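Local atomic coordinates of aromatic-L-amino-acid decarboxylase (Catharanthus roseus, PDB entry 6EEW), a protein that uses pyridoxal 5'-phosphate to decarboxylate L-tryptophan to tryptamine and 5-hydroxy-L-tryptophan to serotonin, working as a homodimer. Residues A[230-243]-A[266-280]. Residues are numbered along the deposited sequence; the frame is centred on the assembly and turned at random.
Sequences DFGISPQVLRKMVE and ATDPVDSLSEIANEF
Two neighbouring helices on one side of the seven-stranded sheet of the pyridoxal-phosphate-dependent decarboxylase domain, 235-243 and 270-280, pack side by side and nearly parallel, the axes of these segments approaching to 10.0 Å; they flank strand 251-258 in sequence, and the loops leading into them also meet. In those loops Asp268 OD1 takes the backbone N-H of Ile233 on its anti side at 2.9 Å, while its OD2 accepts from the backbone N of Thr258, so one carboxylate ties the loop before helix 235-243 to the strand. The ring of Pro235, in the first turn of its helix, rests over Ser272 and against the Ile276 CD1 methyl (3.9 Å from Pro235 CB). Leu273 CD2 touches both Ile233 CG2 and Leu238 CD2, tightly at 3.4 Å from the latter. Farther along, chi1 -70° carries the Phe280 ring across to Val242, and chi2 -79° turns a face to it; the Val242 CG1 methyl stands 3.6 Å from the ring centroid in a CH-pi contact, and Glu279 CG lies over the opposite face. Beside the ring, Arg239 bends at chi3 and grips Glu279 end-on, NH2 to OE1 at 2.7 Å and NH1 to OE2 at 3.2 Å, the guanidinium and carboxylate planes 43° apart. Arg239 NH1 also bonds Glu243 OE2, 3.2 Å away and one turn on in the same helix. Apolar side chains thus fill the middle of the interface, and beside them one arginine shared by two glutamates probably offsets their repulsion while linking the helices.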
ATOM      1  N   ASP A 230       1.071  33.401   8.357  1.00 62.68           N
ATOM      2  CA  ASP A 230       0.483  32.240   9.020  1.00 54.79           C
ATOM      3  C   ASP A 230       1.207  30.951   8.636  1.00 55.37           C
ATOM      4  O   ASP A 230       0.587  29.889   8.518  1.00 55.34           O
ATOM      5  CB  ASP A 230      -1.011  32.124   8.727  1.00 50.80           C
ATOM      6  CG  ASP A 230      -1.800  33.328   9.243  1.00 62.82           C
ATOM      7  OD1 ASP A 230      -1.367  33.940  10.252  1.00 65.26           O
ATOM      8  OD2 ASP A 230      -2.870  33.632   8.663  1.00 64.16           O
ATOM      9  N   PHE A 231       2.524  31.054   8.434  1.00 54.64           N
ATOM     10  CA  PHE A 231       3.388  29.914   8.121  1.00 54.65           C
ATOM     11  C   PHE A 231       2.962  29.226   6.832  1.00 54.94           C
ATOM     12  O   PHE A 231       3.096  28.008   6.688  1.00 58.59           O
ATOM     13  CB  PHE A 231       3.444  28.915   9.281  1.00 54.82           C
ATOM     14  CG  PHE A 231       3.902  29.530  10.574  1.00 55.44           C
ATOM     15  CD1 PHE A 231       5.236  29.871  10.764  1.00 51.20           C
ATOM     16  CD2 PHE A 231       2.999  29.777  11.598  1.00 55.42           C
ATOM     17  CE1 PHE A 231       5.664  30.449  11.952  1.00 54.15           C
ATOM     18  CE2 PHE A 231       3.419  30.345  12.786  1.00 57.13           C
ATOM     19  CZ  PHE A 231       4.752  30.685  12.964  1.00 56.74           C
ATOM     20  N   GLY A 232       2.378  30.000   5.927  1.00 54.80           N
ATOM     21  CA  GLY A 232       2.217  29.579   4.557  1.00 49.26           C
ATOM     22  C   GLY A 232       3.357  30.105   3.718  1.00 50.60           C
ATOM     23  O   GLY A 232       4.041  31.047   4.115  1.00 60.58           O
ATOM     24  N   ILE A 233       3.600  29.469   2.574  1.00 52.66           N
ATOM     25  CA  ILE A 233       4.715  29.882   1.724  1.00 56.26           C
ATOM     26  C   ILE A 233       4.469  31.277   1.160  1.00 57.98           C
ATOM     27  O   ILE A 233       3.401  31.572   0.608  1.00 56.81           O
ATOM     28  CB  ILE A 233       4.951  28.862   0.602  1.00 55.21           C
ATOM     29  CG1 ILE A 233       5.418  27.527   1.193  1.00 56.76           C
ATOM     30  CG2 ILE A 233       5.992  29.400  -0.383  1.00 54.89           C
ATOM     31  CD1 ILE A 233       5.832  26.502   0.155  1.00 45.72           C
ATOM     32  N   SER A 234       5.457  32.141   1.284  1.00 62.23           N
ATOM     33  CA  SER A 234       5.387  33.432   0.618  1.00 63.28           C
ATOM     34  C   SER A 234       5.885  33.295  -0.815  1.00 66.33           C
ATOM     35  O   SER A 234       7.035  32.886  -1.024  1.00 61.30           O
ATOM     36  CB  SER A 234       6.215  34.466   1.352  1.00 61.30           C
ATOM     37  OG  SER A 234       6.480  35.549   0.486  1.00 56.78           O
ATOM     38  N   PRO A 235       5.065  33.611  -1.823  1.00 69.79           N
ATOM     39  CA  PRO A 235       5.534  33.474  -3.209  1.00 69.41           C
ATOM     40  C   PRO A 235       6.833  34.220  -3.459  1.00 73.10           C
ATOM     41  O   PRO A 235       7.724  33.684  -4.125  1.00 76.85           O
ATOM     42  CB  PRO A 235       4.371  34.044  -4.030  1.00 67.01           C
ATOM     43  CG  PRO A 235       3.178  33.867  -3.160  1.00 67.37           C
ATOM     44  CD  PRO A 235       3.672  34.077  -1.754  1.00 70.23           C
ATOM     45  N   GLN A 236       6.960  35.440  -2.934  0.57 70.60           N
ATOM     46  CA  GLN A 236       8.192  36.206  -3.102  0.57 70.56           C
ATOM     47  C   GLN A 236       9.408  35.414  -2.632  0.57 70.62           C
ATOM     48  O   GLN A 236      10.442  35.371  -3.310  0.57 71.77           O
ATOM     49  CB  GLN A 236       8.081  37.533  -2.347  0.57 70.06           C
ATOM     50  CG  GLN A 236       6.952  38.446  -2.833  0.57 71.57           C
ATOM     51  CD  GLN A 236       5.705  38.423  -1.943  0.57 69.97           C
ATOM     52  OE1 GLN A 236       5.154  37.359  -1.633  0.57 54.22           O
ATOM     53  NE2 GLN A 236       5.254  39.609  -1.535  0.57 63.51           N
ATOM     54  N   VAL A 237       9.296  34.785  -1.458  1.00 71.59           N
ATOM     55  CA  VAL A 237      10.388  33.975  -0.919  1.00 70.17           C
ATOM     56  C   VAL A 237      10.788  32.885  -1.910  1.00 65.33           C
ATOM     57  O   VAL A 237      11.971  32.709  -2.244  1.00 70.48           O
ATOM     58  CB  VAL A 237       9.978  33.374   0.441  1.00 65.60           C
ATOM     59  CG1 VAL A 237      11.018  32.363   0.924  1.00 68.34           C
ATOM     60  CG2 VAL A 237       9.801  34.475   1.474  1.00 58.86           C
ATOM     61  N   LEU A 238       9.799  32.142  -2.396  1.00 60.45           N
ATOM     62  CA  LEU A 238      10.078  31.059  -3.328  1.00 59.40           C
ATOM     63  C   LEU A 238      10.692  31.575  -4.621  1.00 62.05           C
ATOM     64  O   LEU A 238      11.597  30.944  -5.177  1.00 67.27           O
ATOM     65  CB  LEU A 238       8.792  30.292  -3.616  1.00 50.12           C
ATOM     66  CG  LEU A 238       8.805  29.212  -4.694  1.00 51.50           C
ATOM     67  CD1 LEU A 238       9.786  28.092  -4.353  1.00 51.74           C
ATOM     68  CD2 LEU A 238       7.382  28.653  -4.886  1.00 47.90           C
ATOM     69  N   ARG A 239      10.194  32.703  -5.136  1.00 57.39           N
ATOM     70  CA  ARG A 239      10.745  33.230  -6.374  1.00 61.67           C
ATOM     71  C   ARG A 239      12.199  33.597  -6.189  1.00 66.56           C
ATOM     72  O   ARG A 239      13.041  33.317  -7.054  1.00 66.93           O
ATOM     73  CB  ARG A 239       9.977  34.455  -6.843  1.00 64.97           C
ATOM     74  CG  ARG A 239      10.736  35.203  -7.925  1.00 71.10           C
ATOM     75  CD  ARG A 239       9.969  36.399  -8.404  1.00 67.53           C
ATOM     76  NE  ARG A 239       8.718  35.995  -9.031  1.00 67.14           N
ATOM     77  CZ  ARG A 239       8.616  35.589 -10.289  1.00 66.81           C
ATOM     78  NH1 ARG A 239       9.701  35.537 -11.064  1.00 61.76           N
ATOM     79  NH2 ARG A 239       7.428  35.245 -10.768  1.00 65.77           N
ATOM     80  N   LYS A 240      12.514  34.236  -5.063  1.00 68.75           N
ATOM     81  CA  LYS A 240      13.898  34.601  -4.797  1.00 66.72           C
ATOM     82  C   LYS A 240      14.776  33.351  -4.762  1.00 70.57           C
ATOM     83  O   LYS A 240      15.847  33.303  -5.388  1.00 69.60           O
ATOM     84  CB  LYS A 240      13.979  35.376  -3.482  1.00 63.49           C
ATOM     85  CG  LYS A 240      15.380  35.807  -3.116  1.00 72.28           C
ATOM     86  CD  LYS A 240      15.939  36.662  -4.245  1.00 79.73           C
ATOM     87  CE  LYS A 240      17.359  37.114  -3.976  1.00 87.75           C
ATOM     88  NZ  LYS A 240      17.912  37.830  -5.157  1.00 94.58           N
ATOM     89  N   MET A 241      14.308  32.307  -4.070  1.00 74.30           N
ATOM     90  CA  MET A 241      15.074  31.063  -3.997  1.00 67.44           C
ATOM     91  C   MET A 241      15.270  30.447  -5.379  1.00 64.47           C
ATOM     92  O   MET A 241      16.379  30.030  -5.736  1.00 70.64           O
ATOM     93  CB  MET A 241      14.385  30.071  -3.057  1.00 68.46           C
ATOM     94  CG  MET A 241      14.316  30.524  -1.598  1.00 68.29           C
ATOM     95  SD  MET A 241      13.288  29.454  -0.564  1.00 69.47           S
ATOM     96  CE  MET A 241      14.185  27.902  -0.676  1.00 67.60           C
ATOM     97  N   VAL A 242      14.198  30.366  -6.166  1.00 60.55           N
ATOM     98  CA  VAL A 242      14.285  29.745  -7.484  1.00 59.79           C
ATOM     99  C   VAL A 242      15.256  30.509  -8.372  1.00 64.57           C
ATOM    100  O   VAL A 242      16.069  29.911  -9.087  1.00 65.74           O
ATOM    101  CB  VAL A 242      12.889  29.654  -8.129  1.00 61.35           C
ATOM    102  CG1 VAL A 242      13.001  29.194  -9.576  1.00 62.86           C
ATOM    103  CG2 VAL A 242      11.983  28.710  -7.334  1.00 58.29           C
ATOM    104  N   GLU A 243      15.207  31.837  -8.331  1.00 69.75           N
ATOM    105  CA  GLU A 243      16.065  32.605  -9.225  1.00 69.99           C
ATOM    106  C   GLU A 243      17.525  32.528  -8.795  1.00 70.85           C
ATOM    107  O   GLU A 243      18.426  32.531  -9.647  1.00 66.38           O
ATOM    108  CB  GLU A 243      15.561  34.046  -9.309  1.00 67.00           C
ATOM    109  CG  GLU A 243      14.228  34.121 -10.058  1.00 69.14           C
ATOM    110  CD  GLU A 243      13.628  35.518 -10.115  1.00 73.72           C
ATOM    111  OE1 GLU A 243      13.913  36.332  -9.207  1.00 76.21           O
ATOM    112  OE2 GLU A 243      12.849  35.792 -11.059  1.00 69.01           O
ATOM    113  N   ALA A 266      -1.610  25.141   7.997  1.00 43.56           N
ATOM    114  CA  ALA A 266      -1.245  26.247   7.121  1.00 48.41           C
ATOM    115  C   ALA A 266      -1.659  25.932   5.686  1.00 45.66           C
ATOM    116  O   ALA A 266      -1.933  24.787   5.327  1.00 48.54           O
ATOM    117  CB  ALA A 266       0.258  26.513   7.191  1.00 44.65           C
ATOM    118  N   THR A 267      -1.750  26.973   4.865  1.00 46.05           N
ATOM    119  CA  THR A 267      -2.205  26.827   3.484  1.00 48.39           C
ATOM    120  C   THR A 267      -1.246  27.555   2.558  1.00 53.65           C
ATOM    121  O   THR A 267      -1.082  28.777   2.664  1.00 59.44           O
ATOM    122  CB  THR A 267      -3.629  27.383   3.301  1.00 48.93           C
ATOM    123  OG1 THR A 267      -3.692  28.715   3.814  1.00 59.00           O
ATOM    124  CG2 THR A 267      -4.662  26.551   4.021  1.00 41.75           C
ATOM    125  N   ASP A 268      -0.624  26.819   1.668  1.00 47.98           N
ATOM    126  CA  ASP A 268       0.195  27.478   0.662  1.00 50.71           C
ATOM    127  C   ASP A 268      -0.694  27.986  -0.461  1.00 44.09           C
ATOM    128  O   ASP A 268      -1.633  27.293  -0.861  1.00 46.85           O
ATOM    129  CB  ASP A 268       1.242  26.518   0.104  1.00 59.10           C
ATOM    130  CG  ASP A 268       2.179  25.996   1.171  1.00 69.01           C
ATOM    131  OD1 ASP A 268       2.636  26.806   2.007  1.00 65.11           O
ATOM    132  OD2 ASP A 268       2.437  24.770   1.180  1.00 79.48           O
ATOM    133  N   PRO A 269      -0.409  29.176  -1.003  1.00 50.59           N
ATOM    134  CA  PRO A 269      -1.318  29.782  -1.989  1.00 52.68           C
ATOM    135  C   PRO A 269      -1.125  29.136  -3.352  1.00 53.36           C
ATOM    136  O   PRO A 269      -0.135  29.392  -4.044  1.00 49.70           O
ATOM    137  CB  PRO A 269      -0.903  31.264  -1.979  1.00 51.66           C
ATOM    138  CG  PRO A 269       0.549  31.240  -1.628  1.00 53.72           C
ATOM    139  CD  PRO A 269       0.740  30.044  -0.699  1.00 52.96           C
ATOM    140  N   VAL A 270      -2.079  28.289  -3.740  1.00 50.85           N
ATOM    141  CA  VAL A 270      -1.959  27.562  -5.001  1.00 51.38           C
ATOM    142  C   VAL A 270      -1.881  28.521  -6.181  1.00 55.42           C
ATOM    143  O   VAL A 270      -1.083  28.323  -7.105  1.00 56.12           O
ATOM    144  CB  VAL A 270      -3.129  26.573  -5.158  1.00 54.47           C
ATOM    145  CG1 VAL A 270      -3.175  26.046  -6.574  1.00 53.56           C
ATOM    146  CG2 VAL A 270      -2.990  25.427  -4.163  1.00 57.51           C
ATOM    147  N   ASP A 271      -2.690  29.584  -6.162  1.00 60.55           N
ATOM    148  CA  ASP A 271      -2.836  30.439  -7.339  1.00 59.94           C
ATOM    149  C   ASP A 271      -1.528  31.135  -7.702  1.00 53.24           C
ATOM    150  O   ASP A 271      -1.144  31.161  -8.877  1.00 56.50           O
ATOM    151  CB  ASP A 271      -3.958  31.461  -7.120  1.00 61.04           C
ATOM    152  CG  ASP A 271      -3.893  32.111  -5.756  1.00 68.46           C
ATOM    153  OD1 ASP A 271      -2.894  31.858  -5.041  1.00 66.31           O
ATOM    154  OD2 ASP A 271      -4.851  32.844  -5.393  1.00 76.22           O
ATOM    155  N   SER A 272      -0.841  31.736  -6.721  1.00 49.64           N
ATOM    156  CA  SER A 272       0.422  32.423  -7.024  1.00 54.58           C
ATOM    157  C   SER A 272       1.585  31.446  -7.226  1.00 60.20           C
ATOM    158  O   SER A 272       2.421  31.628  -8.136  1.00 58.85           O
ATOM    159  CB  SER A 272       0.760  33.411  -5.911  1.00 54.29           C
ATOM    160  OG  SER A 272       0.744  32.774  -4.648  1.00 59.74           O
ATOM    161  N   LEU A 273       1.658  30.407  -6.379  1.00 60.67           N
ATOM    162  CA  LEU A 273       2.764  29.461  -6.466  1.00 56.17           C
ATOM    163  C   LEU A 273       2.747  28.712  -7.786  1.00 58.16           C
ATOM    164  O   LEU A 273       3.804  28.447  -8.366  1.00 61.93           O
ATOM    165  CB  LEU A 273       2.722  28.475  -5.297  1.00 49.73           C
ATOM    166  CG  LEU A 273       2.945  29.053  -3.904  1.00 47.30           C
ATOM    167  CD1 LEU A 273       2.835  27.962  -2.857  1.00 44.85           C
ATOM    168  CD2 LEU A 273       4.293  29.753  -3.822  1.00 46.98           C
ATOM    169  N   SER A 274       1.565  28.341  -8.268  1.00 58.63           N
ATOM    170  CA  SER A 274       1.508  27.604  -9.524  1.00 60.53           C
ATOM    171  C   SER A 274       1.940  28.485 -10.681  1.00 66.07           C
ATOM    172  O   SER A 274       2.579  28.011 -11.625  1.00 66.82           O
ATOM    173  CB  SER A 274       0.103  27.054  -9.755  1.00 59.61           C
ATOM    174  OG  SER A 274      -0.842  28.106  -9.825  1.00 67.47           O
ATOM    175  N   GLU A 275       1.571  29.767 -10.638  1.00 67.74           N
ATOM    176  CA  GLU A 275       2.079  30.711 -11.624  1.00 70.38           C
ATOM    177  C   GLU A 275       3.598  30.689 -11.647  1.00 61.41           C
ATOM    178  O   GLU A 275       4.219  30.713 -12.721  1.00 48.90           O
ATOM    179  CB  GLU A 275       1.563  32.117 -11.315  1.00 79.14           C
ATOM    180  CG  GLU A 275       1.661  33.075 -12.486  1.00 92.00           C
ATOM    181  CD  GLU A 275       0.768  32.675 -13.648  1.00100.63           C
ATOM    182  OE1 GLU A 275      -0.456  32.936 -13.582  1.00102.24           O
ATOM    183  OE2 GLU A 275       1.293  32.095 -14.625  1.00103.90           O
ATOM    184  N   ILE A 276       4.218  30.617 -10.465  1.00 61.19           N
ATOM    185  CA  ILE A 276       5.680  30.544 -10.424  1.00 56.07           C
ATOM    186  C   ILE A 276       6.166  29.202 -10.987  1.00 48.28           C
ATOM    187  O   ILE A 276       7.125  29.143 -11.767  1.00 51.14           O
ATOM    188  CB  ILE A 276       6.186  30.768  -8.991  1.00 59.30           C
ATOM    189  CG1 ILE A 276       5.831  32.171  -8.521  1.00 66.97           C
ATOM    190  CG2 ILE A 276       7.691  30.645  -8.958  1.00 60.31           C
ATOM    191  CD1 ILE A 276       6.149  32.408  -7.071  1.00 70.58           C
ATOM    192  N   ALA A 277       5.498  28.111 -10.627  1.00 48.52           N
ATOM    193  CA  ALA A 277       5.922  26.810 -11.144  1.00 55.53           C
ATOM    194  C   ALA A 277       5.910  26.833 -12.666  1.00 60.85           C
ATOM    195  O   ALA A 277       6.893  26.448 -13.317  1.00 47.90           O
ATOM    196  CB  ALA A 277       5.032  25.699 -10.600  1.00 53.90           C
ATOM    197  N   ASN A 278       4.807  27.322 -13.247  1.00 64.95           N
ATOM    198  CA  ASN A 278       4.722  27.452 -14.697  1.00 63.91           C
ATOM    199  C   ASN A 278       5.862  28.298 -15.235  1.00 63.04           C
ATOM    200  O   ASN A 278       6.502  27.931 -16.227  1.00 71.91           O
ATOM    201  CB  ASN A 278       3.381  28.060 -15.107  1.00 62.54           C
ATOM    202  CG  ASN A 278       2.221  27.104 -14.935  1.00 69.88           C
ATOM    203  OD1 ASN A 278       1.769  26.846 -13.819  1.00 78.94           O
ATOM    204  ND2 ASN A 278       1.717  26.586 -16.049  1.00 65.14           N
ATOM    205  N   GLU A 279       6.155  29.421 -14.581  1.00 57.53           N
ATOM    206  CA  GLU A 279       7.184  30.302 -15.127  1.00 59.86           C
ATOM    207  C   GLU A 279       8.535  29.611 -15.205  1.00 63.31           C
ATOM    208  O   GLU A 279       9.256  29.761 -16.198  1.00 67.86           O
ATOM    209  CB  GLU A 279       7.306  31.575 -14.301  1.00 53.11           C
ATOM    210  CG  GLU A 279       8.521  32.422 -14.685  1.00 56.02           C
ATOM    211  CD  GLU A 279       8.573  33.726 -13.907  1.00 63.96           C
ATOM    212  OE1 GLU A 279       7.609  33.969 -13.140  1.00 65.09           O
ATOM    213  OE2 GLU A 279       9.562  34.496 -14.053  1.00 61.98           O
ATOM    214  N   PHE A 280       8.900  28.836 -14.189  1.00 60.76           N
ATOM    215  CA  PHE A 280      10.249  28.287 -14.164  1.00 59.31           C
ATOM    216  C   PHE A 280      10.311  26.817 -14.560  1.00 63.82           C
ATOM    217  O   PHE A 280      11.361  26.192 -14.390  1.00 66.06           O
ATOM    218  CB  PHE A 280      10.875  28.487 -12.784  1.00 53.07           C
ATOM    219  CG  PHE A 280      11.206  29.914 -12.472  1.00 54.55           C
ATOM    220  CD1 PHE A 280      12.340  30.493 -12.994  1.00 56.21           C
ATOM    221  CD2 PHE A 280      10.377  30.676 -11.670  1.00 62.99           C
ATOM    222  CE1 PHE A 280      12.659  31.818 -12.716  1.00 62.48           C
ATOM    223  CE2 PHE A 280      10.682  32.003 -11.390  1.00 64.17           C
ATOM    224  CZ  PHE A 280      11.829  32.573 -11.916  1.00 66.37           C
TER